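Putative polyketide synthase (Brevibacillus brevis, PDB 6HP2) probably takes part in bacillaene synthesis through this O-methyltransferase domain, which binds S-adenosyl-L-homocysteine. Local coordinates at residues E67-P70 and L71-E74; S217-V221 and Q222-E226; E255-I258 and K259-K263; D267-I270 and N271-N274; Y299-R302 and C303-N306. All coordinates share one frame; numbering follows the deposited sequence.

How the contacts relate
The domain has the class I methyltransferase fold, strand order 3-2-1-4-5-7-6, with an eighth strand. All five contacts are local, at helix starts, a helix exit or along a helix. Contacts 1 and 3 sit on the surface, contact 1 with a carboxylate at a ring edge, contact 3 with His-260 ND1 bonded to Gln-256 O. Contacts 2, 4 and 5 are partly buried. Helix 59-64 links contacts 1, 3 and 4, since each lays side chains against it; contacts 3 and 4 also touch. On the other flank contacts 2 and 5 touch, helix 221-230 against helix 299-310. An aromatic face meets proline in contact 2, leucine in 3, threonine in 4 and sulfur in 5.

Contact 1. Residues E67-P70 and L71-E74; sequences EKYP and LERE
Glu-72 folds its carboxylate back against Tyr-69, the N-cap residue, at the N-terminal start of helix 70-88. OE1 of Glu-72 comes to 3.2 Å from CB of Tyr-69 and lies in the plane of the phenol ring, at its edge. The carboxylate itself stands almost perpendicular to that ring, the two planes being 89° apart. A bend at chi2 (83°) brings the acid round to Tyr-69. The contact is one of C-H groups with a carboxylate oxygen.

The backbone does the polar work. Arg-73 N donates to Tyr-69 O at 3.0 Å, and Glu-74 N to Pro-70 O at 3.1 Å, which gives the first two bonds of the helix. Pro-70 occupies the first helical position, where its lack of an N-H costs the helix nothing.

Further out, Lys-68 CG sits over one face of the Tyr-69 ring, 3.9 Å above its plane. Helix 59-64 backs the turn: Tyr-69 rests on Arg-61, Glu-72 on Val-62, and Arg-73 on Val-62 and Ile-63. The Arg-73 side chain comes to about 9 Å from the bound S-adenosyl-L-homocysteine, too far for direct contact, and its NH1 makes a weak hydrogen bond to Gln-80 OE1. At the root of that side chain, CB of Arg-73 packs 3.3 Å from Tyr-69 O.

Contact 2. Residues S217-V221 and Q222-E226; sequences SIPTV and QEWIE
A capping box opens helix 221-230, with Thr-220 as the N-cap and Glu-223 three residues on, each side chain binding the other's backbone N-H. Glu-223 N donates to Thr-220 OG1 at 3.0 Å, and Thr-220 N donates to Glu-223 OE1, also at 3.0 Å. Both bonds are nearly straight, at 160° and 161°. The threonine hydroxyl is set for this by a chi1 of 65°, which places OG1 between its own N and carbonyl carbon. The glutamate is extended beyond CG; its OE1 is met on the anti side, somewhat out of the carboxylate plane.

Just before the cap, Pro-219 lies over one face of the Trp-224 indole. Its CB makes a CH-pi contact with the five-membered ring, 3.9 Å from the centroid, while CG and CD lie toward NE1 and CE2. The ring is held from elsewhere too: NE1 bonds to Tyr-201 O, and Phe-289 and Phe-183 pack against it. The cap lies where strand 216-218 leads into helix 221-230, beside strand 194-203.

Along the helix, Trp-224 N reaches Thr-220 O at 2.9 Å and Ile-225 N reaches Val-221 O. On the outer side, Gln-222 NE2 donates to Glu-226 OE2 at 2.6 Å. Val-221 CG1 meets Ile-225 CD1 at 3.9 Å.

Contact 3. Residues E255-I258 and K259-K263; sequences EQYI and KHLPK
Leu-261 lies across one face of the Tyr-257 ring, in the type I beta turn, Ile-258 to Leu-261, that follows helix 254-258. The two methyls divide the ring between them: CD1 settles 3.7 Å from CE2 of Tyr-257, and CD2 leans to its far end, 4.0 Å from OH. With CG anti to the backbone N (chi1 173°) the tyrosine ring leans forward, toward Leu-261. The same leucine CD1 also brushes Ile-258 CG2, at 4.2 Å.

His-260 is turned quite differently. It turns its ring edge to the backbone of Gln-256, and ND1 donates to Gln-256 O at 3.0 Å along a nearly straight line (162°). That oxygen lies in the imidazole plane, whereas the imidazole nitrogen stands above the plane of the carbonyl. This bond helps to set the ring's rotation and implies that ND1 carries a hydrogen. Gln-256 O takes a second, weak bond from Lys-259 N.

The turn is closed by Leu-261 N bonding to Ile-258 O, with His-260 N to Tyr-257 O one residue earlier. Helix 59-64 lies against this corner: Arg-61 makes a cation-pi contact with Tyr-257, and Leu-64 touches Leu-261. At the outer edge the Lys-259 chain folds back along the helix, its CG 3.3 Å from Glu-255 O.

Contact 4. Residues D267-I270 and N271-N274; sequences DLYI and NTVN
Tyr-269 has one face of its ring covered by Thr-272, a CH-pi contact between side chains three residues apart on helix 263-281. CB of Thr-272 sits almost exactly over the ring centre, 3.9 Å from the centroid and only 9° off the normal. The methyl CG2, placed anti to the threonine's own backbone N (chi1 -61° for OG1), points on toward the phenol end and lies 3.6 Å from CZ. Val-273 adds CG2 at 3.8 Å from CD2 of Tyr-269.

The helix is kinked where the N atoms of Asn-271 and Thr-272 make no bond to the turn before, and regular bonds take over after it: Val-273 N to Tyr-269 O at 3.1 Å, in the carbonyl plane, and Asn-274 N to Ile-270 O at 2.9 Å. The tyrosine is buried, for it is also wrapped from outside, by Met-59, Ser-60 and Leu-64 of helix 59-64 and by Val-254, which Val-273 touches as well. The contact thus joins helix 263-281 to helices 59-64 and 254-258.

Ile-270, the next residue, meets two asparagines. Its CG1 passes 4.0 Å from Asn-274 ND2, and its CG2 lies 3.4 Å from Asn-271 OD1.

Contact 5. Residues Y299-R302 and C303-N306; sequences YTKR and CEWN
Cys-303 sets its sulfur over one face of the Tyr-299 ring, a sulfur-aromatic contact along the first turns of helix 299-310. SG is 3.7 Å from the ring centroid and 28° off the normal, offset toward the rim, so the nearest atoms are CZ and CE2, CZ being 3.4 Å away. A chi1 of 169° turns the ring forward along the helix to meet the sulfur one turn on. Helix 221-230 lies beside the pair, touching Tyr-299 through Glu-226, Ala-229 and Glu-230.

Backbone hydrogen bonds run without a break from residue to residue four further on. Cys-303 N binds Tyr-299 O at 2.9 Å, Glu-304 N binds Thr-300 O at 3.0 Å, and the series goes on with Trp-305 N to Lys-301 O and Asn-306 N to Arg-302 O.

Charge plays a looser part on the exposed side. Lys-301 NZ and Glu-304 OE2 are 4.3 Å apart, beyond a salt bridge, and the closer approach is by the lysine's chain, CD lying 3.5 Å from OE2. Thr-300 runs alongside the same glutamate, pointing the same way.

Other polar ends bind outside the segment. Arg-302 is buried, its NE bonded to Ala-229 O and its NH1 to Ala-294 O, while Trp-305 NE1 and OD1 of the buried Asn-306 bind the backbone of Ile-235, which ties the helix to strand 233-240. Asn-306 CG lies 3.2 Å from Arg-302 O, the oxygen its own N binds.

Contact 1. Residues E67-P70 and L71-E74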
# COMPACT_ATOMS: atom_id res chain seq x y z
N GLU A 67 9.92 14.95 -15.65
CA GLU A 67 10.31 16.33 -15.93
C GLU A 67 9.62 16.83 -17.19
O GLU A 67 9.40 18.03 -17.35
CB GLU A 67 11.83 16.46 -16.10
CG GLU A 67 12.66 16.08 -14.88
CD GLU A 67 12.90 14.58 -14.78
OE1 GLU A 67 12.32 13.82 -15.59
OE2 GLU A 67 13.68 14.16 -13.90
N LYS A 68 9.31 15.93 -18.11
CA LYS A 68 8.59 16.30 -19.32
C LYS A 68 7.07 16.38 -19.11
O LYS A 68 6.40 17.09 -19.87
CB LYS A 68 8.90 15.27 -20.41
CG LYS A 68 8.32 15.59 -21.76
CD LYS A 68 8.81 14.58 -22.82
CE LYS A 68 8.18 14.83 -24.17
NZ LYS A 68 8.65 13.85 -25.20
N TYR A 69 6.52 15.68 -18.11
CA TYR A 69 5.07 15.66 -17.89
C TYR A 69 4.73 16.02 -16.44
O TYR A 69 4.08 15.26 -15.74
CB TYR A 69 4.47 14.31 -18.28
CG TYR A 69 4.73 13.88 -19.71
CD1 TYR A 69 4.03 14.45 -20.78
CD2 TYR A 69 5.67 12.89 -20.00
CE1 TYR A 69 4.28 14.04 -22.09
CE2 TYR A 69 5.91 12.48 -21.30
CZ TYR A 69 5.22 13.06 -22.34
OH TYR A 69 5.45 12.64 -23.61
N PRO A 70 5.06 17.23 -16.01
CA PRO A 70 4.84 17.55 -14.61
C PRO A 70 3.36 17.65 -14.25
O PRO A 70 3.00 17.34 -13.13
CB PRO A 70 5.56 18.89 -14.44
CG PRO A 70 5.60 19.46 -15.80
CD PRO A 70 5.80 18.29 -16.72
N LEU A 71 2.52 18.16 -15.13
CA LEU A 71 1.13 18.40 -14.78
C LEU A 71 0.33 17.11 -14.87
O LEU A 71 -0.61 16.88 -14.06
CB LEU A 71 0.52 19.46 -15.72
CG LEU A 71 1.09 20.88 -15.57
CD1 LEU A 71 0.47 21.79 -16.60
CD2 LEU A 71 0.79 21.35 -14.15
N GLU A 72 0.68 16.26 -15.83
CA GLU A 72 0.12 14.93 -15.85
C GLU A 72 0.53 14.17 -14.61
O GLU A 72 -0.26 13.38 -14.06
CB GLU A 72 0.53 14.18 -17.12
CG GLU A 72 0.04 14.76 -18.42
CD GLU A 72 0.91 15.92 -18.98
OE1 GLU A 72 1.92 16.31 -18.35
OE2 GLU A 72 0.53 16.45 -20.04
N ARG A 73 1.74 14.42 -14.13
CA ARG A 73 2.19 13.75 -12.93
C ARG A 73 1.42 14.26 -11.72
O ARG A 73 1.21 13.51 -10.76
CB ARG A 73 3.70 13.94 -12.74
CG ARG A 73 4.30 13.08 -11.59
CD ARG A 73 4.24 11.58 -11.89
NE ARG A 73 4.64 10.71 -10.78
CZ ARG A 73 3.91 10.50 -9.67
NH1 ARG A 73 2.77 11.14 -9.49
NH2 ARG A 73 4.33 9.67 -8.72
N GLU A 74 0.96 15.51 -11.76
CA GLU A 74 0.06 16.01 -10.71
C GLU A 74 -1.27 15.28 -10.74
O GLU A 74 -1.87 15.04 -9.68
CB GLU A 74 -0.12 17.53 -10.88
CG GLU A 74 -0.93 18.24 -9.85
CD GLU A 74 -1.19 19.70 -10.24
OE1 GLU A 74 -2.37 20.09 -10.37
OE2 GLU A 74 -0.21 20.46 -10.44

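Contact 2. Residues S217-V221 and Q222-E226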
# COMPACT_ATOMS: atom_id res chain seq x y z
N SER A 217 5.96 -12.41 -4.43
CA SER A 217 5.21 -13.57 -3.99
C SER A 217 3.82 -13.08 -3.57
O SER A 217 3.69 -12.24 -2.64
CB SER A 217 5.92 -14.28 -2.80
OG SER A 217 6.35 -13.37 -1.84
N ILE A 218 2.79 -13.64 -4.21
CA ILE A 218 1.43 -13.17 -3.97
C ILE A 218 0.60 -14.33 -3.46
O ILE A 218 0.38 -15.26 -4.21
CB ILE A 218 0.82 -12.54 -5.22
CG1 ILE A 218 1.66 -11.34 -5.65
CG2 ILE A 218 -0.63 -12.18 -5.02
CD1 ILE A 218 1.28 -10.80 -7.04
N PRO A 219 0.10 -14.29 -2.23
CA PRO A 219 -0.69 -15.41 -1.70
C PRO A 219 -2.05 -15.48 -2.34
O PRO A 219 -2.60 -14.47 -2.77
CB PRO A 219 -0.82 -15.07 -0.19
CG PRO A 219 0.28 -14.03 0.07
CD PRO A 219 0.38 -13.26 -1.19
N THR A 220 -2.58 -16.71 -2.41
CA THR A 220 -3.93 -16.91 -2.86
C THR A 220 -4.94 -16.41 -1.84
O THR A 220 -4.62 -16.10 -0.69
CB THR A 220 -4.18 -18.41 -3.07
OG1 THR A 220 -4.09 -19.06 -1.79
CG2 THR A 220 -3.14 -19.03 -4.02
N VAL A 221 -6.21 -16.43 -2.24
CA VAL A 221 -7.31 -16.14 -1.30
C VAL A 221 -7.18 -17.00 -0.05
O VAL A 221 -7.19 -16.50 1.07
CB VAL A 221 -8.66 -16.38 -1.99
CG1 VAL A 221 -9.81 -16.34 -0.98
CG2 VAL A 221 -8.86 -15.37 -3.13
N GLN A 222 -7.08 -18.31 -0.23
CA GLN A 222 -7.06 -19.20 0.90
C GLN A 222 -5.83 -18.96 1.77
O GLN A 222 -5.92 -19.05 3.00
CB GLN A 222 -7.12 -20.67 0.41
CG GLN A 222 -7.25 -21.65 1.56
CD GLN A 222 -8.56 -21.47 2.37
OE1 GLN A 222 -9.61 -21.10 1.83
NE2 GLN A 222 -8.49 -21.73 3.67
N GLU A 223 -4.69 -18.67 1.16
CA GLU A 223 -3.49 -18.42 1.94
C GLU A 223 -3.62 -17.13 2.75
O GLU A 223 -3.12 -17.05 3.87
CB GLU A 223 -2.23 -18.39 1.02
CG GLU A 223 -1.85 -19.72 0.47
CD GLU A 223 -0.70 -19.65 -0.55
OE1 GLU A 223 -0.57 -18.62 -1.25
OE2 GLU A 223 0.07 -20.62 -0.63
N TRP A 224 -4.28 -16.11 2.21
CA TRP A 224 -4.48 -14.87 2.95
C TRP A 224 -5.39 -15.07 4.14
O TRP A 224 -5.12 -14.58 5.25
CB TRP A 224 -5.08 -13.80 2.02
CG TRP A 224 -4.09 -12.96 1.32
CD1 TRP A 224 -3.84 -12.91 -0.00
CD2 TRP A 224 -3.32 -11.90 1.91
NE1 TRP A 224 -2.92 -11.91 -0.28
CE2 TRP A 224 -2.58 -11.29 0.88
CE3 TRP A 224 -3.16 -11.44 3.23
CZ2 TRP A 224 -1.66 -10.25 1.11
CZ3 TRP A 224 -2.25 -10.38 3.45
CH2 TRP A 224 -1.54 -9.80 2.39
N ILE A 225 -6.46 -15.85 3.95
CA ILE A 225 -7.37 -16.18 5.03
C ILE A 225 -6.61 -16.80 6.19
O ILE A 225 -6.78 -16.40 7.36
CB ILE A 225 -8.45 -17.14 4.50
CG1 ILE A 225 -9.38 -16.39 3.54
CG2 ILE A 225 -9.20 -17.87 5.69
CD1 ILE A 225 -10.36 -17.35 2.79
N GLU A 226 -5.81 -17.81 5.90
CA GLU A 226 -5.08 -18.55 6.91
C GLU A 226 -3.88 -17.79 7.49
O GLU A 226 -3.59 -17.91 8.69
CB GLU A 226 -4.64 -19.88 6.31
CG GLU A 226 -5.83 -20.80 6.02
CD GLU A 226 -5.46 -22.04 5.18
OE1 GLU A 226 -4.27 -22.27 4.86
OE2 GLU A 226 -6.40 -22.74 4.78

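Contact 3. Residues E255-I258 and K259-K263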
# COMPACT_ATOMS: atom_id res chain seq x y z
N GLU A 255 4.97 -1.75 -24.31
CA GLU A 255 6.03 -2.71 -24.55
C GLU A 255 7.00 -2.20 -25.61
O GLU A 255 8.22 -2.32 -25.46
CB GLU A 255 5.44 -4.06 -24.96
CG GLU A 255 4.50 -4.64 -23.92
CD GLU A 255 4.37 -6.15 -24.03
OE1 GLU A 255 3.93 -6.63 -25.10
OE2 GLU A 255 4.71 -6.85 -23.06
N GLN A 256 6.46 -1.60 -26.69
CA GLN A 256 7.30 -0.92 -27.66
C GLN A 256 8.03 0.26 -27.04
O GLN A 256 9.24 0.46 -27.24
CB GLN A 256 6.45 -0.44 -28.84
CG GLN A 256 6.11 -1.52 -29.85
CD GLN A 256 7.31 -1.88 -30.72
OE1 GLN A 256 7.86 -1.04 -31.42
NE2 GLN A 256 7.72 -3.15 -30.67
N TYR A 257 7.29 1.08 -26.27
CA TYR A 257 7.86 2.30 -25.73
C TYR A 257 9.10 2.01 -24.90
O TYR A 257 10.15 2.62 -25.12
CB TYR A 257 6.82 3.05 -24.89
CG TYR A 257 7.39 4.26 -24.16
CD1 TYR A 257 7.82 5.36 -24.85
CD2 TYR A 257 7.45 4.30 -22.76
CE1 TYR A 257 8.35 6.46 -24.20
CE2 TYR A 257 7.96 5.39 -22.10
CZ TYR A 257 8.43 6.48 -22.84
OH TYR A 257 8.96 7.59 -22.21
N ILE A 258 9.01 1.07 -23.96
CA ILE A 258 10.11 0.88 -23.03
C ILE A 258 11.32 0.23 -23.71
O ILE A 258 12.43 0.33 -23.19
CB ILE A 258 9.68 0.07 -21.80
CG1 ILE A 258 9.27 -1.33 -22.19
CG2 ILE A 258 8.53 0.79 -21.03
CD1 ILE A 258 9.13 -2.26 -21.00
N LYS A 259 11.13 -0.40 -24.87
CA LYS A 259 12.28 -0.92 -25.62
C LYS A 259 13.13 0.18 -26.25
O LYS A 259 14.21 -0.11 -26.80
CB LYS A 259 11.82 -1.88 -26.72
CG LYS A 259 11.26 -3.19 -26.22
CD LYS A 259 11.61 -4.30 -27.22
CE LYS A 259 10.46 -5.27 -27.40
NZ LYS A 259 9.33 -4.63 -28.14
N HIS A 260 12.61 1.41 -26.27
CA HIS A 260 13.38 2.57 -26.72
C HIS A 260 13.91 3.40 -25.56
O HIS A 260 14.25 4.57 -25.74
CB HIS A 260 12.51 3.44 -27.62
CG HIS A 260 12.17 2.80 -28.92
ND1 HIS A 260 11.14 1.90 -29.07
CD2 HIS A 260 12.75 2.91 -30.15
CE1 HIS A 260 11.08 1.50 -30.33
NE2 HIS A 260 12.05 2.10 -31.01
N LEU A 261 13.97 2.81 -24.36
CA LEU A 261 14.51 3.43 -23.16
C LEU A 261 15.75 2.65 -22.72
O LEU A 261 15.89 1.46 -23.03
CB LEU A 261 13.50 3.43 -22.01
CG LEU A 261 12.17 4.10 -22.31
CD1 LEU A 261 11.26 4.02 -21.08
CD2 LEU A 261 12.41 5.54 -22.75
N PRO A 262 16.66 3.30 -22.00
CA PRO A 262 17.86 2.59 -21.54
C PRO A 262 17.47 1.34 -20.78
O PRO A 262 16.46 1.30 -20.06
CB PRO A 262 18.57 3.62 -20.63
CG PRO A 262 18.10 4.95 -21.16
CD PRO A 262 16.70 4.75 -21.68
N LYS A 263 18.34 0.32 -20.87
CA LYS A 263 18.11 -0.91 -20.13
C LYS A 263 17.75 -0.64 -18.67
O LYS A 263 16.75 -1.15 -18.17
CB LYS A 263 19.34 -1.81 -20.23
CG LYS A 263 19.18 -3.19 -19.66
CD LYS A 263 18.07 -3.93 -20.40
CE LYS A 263 18.05 -5.41 -20.03
NZ LYS A 263 16.82 -6.08 -20.55

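Contact 4. Residues D267-I270 and N271-N274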
# COMPACT_ATOMS: atom_id res chain seq x y z
N ASP A 267 14.38 -1.85 -16.98
CA ASP A 267 14.32 -2.96 -16.05
C ASP A 267 13.39 -2.67 -14.87
O ASP A 267 12.71 -3.58 -14.38
CB ASP A 267 15.72 -3.29 -15.54
CG ASP A 267 16.56 -4.03 -16.56
OD1 ASP A 267 15.97 -4.76 -17.39
OD2 ASP A 267 17.81 -3.86 -16.55
N LEU A 268 13.35 -1.42 -14.40
CA LEU A 268 12.57 -1.11 -13.21
C LEU A 268 11.07 -1.06 -13.49
O LEU A 268 10.27 -1.33 -12.58
CB LEU A 268 13.03 0.22 -12.61
CG LEU A 268 12.90 1.51 -13.42
CD1 LEU A 268 11.50 2.00 -13.46
CD2 LEU A 268 13.85 2.61 -12.87
N TYR A 269 10.66 -0.72 -14.72
CA TYR A 269 9.25 -0.62 -15.05
C TYR A 269 8.63 -1.94 -15.51
O TYR A 269 7.39 -2.05 -15.61
CB TYR A 269 9.02 0.44 -16.14
CG TYR A 269 7.60 0.97 -16.16
CD1 TYR A 269 7.18 1.89 -15.23
CD2 TYR A 269 6.71 0.54 -17.09
CE1 TYR A 269 5.86 2.34 -15.21
CE2 TYR A 269 5.41 0.97 -17.09
CZ TYR A 269 5.00 1.92 -16.15
OH TYR A 269 3.72 2.39 -16.13
N ILE A 270 9.46 -2.96 -15.74
CA ILE A 270 8.94 -4.19 -16.31
C ILE A 270 7.98 -4.86 -15.33
O ILE A 270 7.05 -5.55 -15.74
CB ILE A 270 10.09 -5.13 -16.71
CG1 ILE A 270 9.56 -6.32 -17.51
CG2 ILE A 270 10.81 -5.65 -15.46
CD1 ILE A 270 8.87 -5.95 -18.80
N ASN A 271 8.21 -4.68 -14.01
CA ASN A 271 7.33 -5.26 -13.01
C ASN A 271 5.94 -4.63 -13.10
O ASN A 271 4.92 -5.30 -12.85
CB ASN A 271 7.91 -5.05 -11.62
CG ASN A 271 9.19 -5.81 -11.40
OD1 ASN A 271 9.72 -6.41 -12.33
ND2 ASN A 271 9.69 -5.80 -10.17
N THR A 272 5.89 -3.31 -13.36
CA THR A 272 4.60 -2.64 -13.52
C THR A 272 3.89 -3.18 -14.74
O THR A 272 2.69 -3.45 -14.70
CB THR A 272 4.81 -1.13 -13.64
OG1 THR A 272 5.42 -0.66 -12.45
CG2 THR A 272 3.49 -0.44 -13.88
N VAL A 273 4.62 -3.40 -15.83
CA VAL A 273 4.00 -4.01 -17.01
C VAL A 273 3.44 -5.40 -16.66
O VAL A 273 2.30 -5.74 -17.01
CB VAL A 273 5.02 -4.09 -18.17
CG1 VAL A 273 4.43 -4.90 -19.33
CG2 VAL A 273 5.40 -2.71 -18.61
N ASN A 274 4.23 -6.21 -15.97
CA ASN A 274 3.79 -7.55 -15.62
C ASN A 274 2.58 -7.54 -14.72
O ASN A 274 1.66 -8.34 -14.88
CB ASN A 274 4.93 -8.30 -14.94
CG ASN A 274 6.03 -8.67 -15.95
OD1 ASN A 274 5.73 -8.78 -17.14
ND2 ASN A 274 7.26 -8.85 -15.48

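Contact 5. Residues Y299-R302 and C303-N306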
# COMPACT_ATOMS: atom_id res chain seq x y z
N TYR A 299 -9.16 -19.77 15.93
CA TYR A 299 -8.57 -19.71 14.60
C TYR A 299 -9.62 -20.01 13.55
O TYR A 299 -9.73 -19.31 12.54
CB TYR A 299 -7.41 -20.70 14.49
CG TYR A 299 -6.90 -20.90 13.10
CD1 TYR A 299 -5.90 -20.08 12.56
CD2 TYR A 299 -7.39 -21.92 12.30
CE1 TYR A 299 -5.47 -20.24 11.25
CE2 TYR A 299 -6.95 -22.10 11.01
CZ TYR A 299 -5.98 -21.28 10.50
OH TYR A 299 -5.49 -21.51 9.20
N THR A 300 -10.42 -21.07 13.78
CA THR A 300 -11.42 -21.46 12.79
C THR A 300 -12.41 -20.34 12.54
O THR A 300 -12.80 -20.10 11.39
CB THR A 300 -12.12 -22.73 13.25
OG1 THR A 300 -11.12 -23.73 13.48
CG2 THR A 300 -13.10 -23.22 12.19
N LYS A 301 -12.81 -19.62 13.58
CA LYS A 301 -13.76 -18.53 13.41
C LYS A 301 -13.11 -17.33 12.74
O LYS A 301 -13.76 -16.60 11.96
CB LYS A 301 -14.32 -18.11 14.78
CG LYS A 301 -15.41 -19.08 15.33
CD LYS A 301 -16.66 -19.05 14.46
CE LYS A 301 -17.85 -19.68 15.15
NZ LYS A 301 -17.61 -21.11 15.47
N ARG A 302 -11.83 -17.11 13.00
CA ARG A 302 -11.13 -16.09 12.24
C ARG A 302 -11.09 -16.44 10.76
O ARG A 302 -11.26 -15.55 9.90
CB ARG A 302 -9.72 -15.89 12.79
CG ARG A 302 -9.72 -15.32 14.23
CD ARG A 302 -8.36 -14.75 14.65
NE ARG A 302 -7.32 -15.74 14.79
CZ ARG A 302 -6.95 -16.28 15.94
NH1 ARG A 302 -7.53 -15.92 17.08
NH2 ARG A 302 -5.98 -17.18 15.97
N CYS A 303 -10.87 -17.72 10.44
CA CYS A 303 -10.87 -18.15 9.03
C CYS A 303 -12.22 -17.94 8.39
O CYS A 303 -12.31 -17.43 7.27
CB CYS A 303 -10.48 -19.63 8.92
SG CYS A 303 -8.72 -19.85 9.17
N GLU A 304 -13.29 -18.30 9.09
CA GLU A 304 -14.62 -18.18 8.52
C GLU A 304 -14.97 -16.72 8.33
O GLU A 304 -15.57 -16.35 7.31
CB GLU A 304 -15.66 -18.88 9.43
CG GLU A 304 -15.37 -20.37 9.50
CD GLU A 304 -16.33 -21.11 10.41
OE1 GLU A 304 -16.48 -22.34 10.21
OE2 GLU A 304 -16.93 -20.46 11.31
N TRP A 305 -14.56 -15.86 9.26
CA TRP A 305 -14.80 -14.43 9.07
C TRP A 305 -14.06 -13.91 7.84
O TRP A 305 -14.61 -13.21 6.98
CB TRP A 305 -14.36 -13.68 10.31
CG TRP A 305 -14.66 -12.23 10.26
CD1 TRP A 305 -13.90 -11.25 9.76
CD2 TRP A 305 -15.89 -11.62 10.70
NE1 TRP A 305 -14.54 -10.05 9.89
CE2 TRP A 305 -15.78 -10.25 10.46
CE3 TRP A 305 -17.08 -12.11 11.26
CZ2 TRP A 305 -16.81 -9.34 10.77
CZ3 TRP A 305 -18.10 -11.21 11.57
CH2 TRP A 305 -17.95 -9.85 11.33
N ASN A 306 -12.78 -14.25 7.74
CA ASN A 306 -12.00 -13.74 6.61
C ASN A 306 -12.52 -14.25 5.28
O ASN A 306 -12.55 -13.51 4.29
CB ASN A 306 -10.54 -14.10 6.83
CG ASN A 306 -9.91 -13.31 7.99
OD1 ASN A 306 -10.43 -12.26 8.43
ND2 ASN A 306 -8.81 -13.82 8.51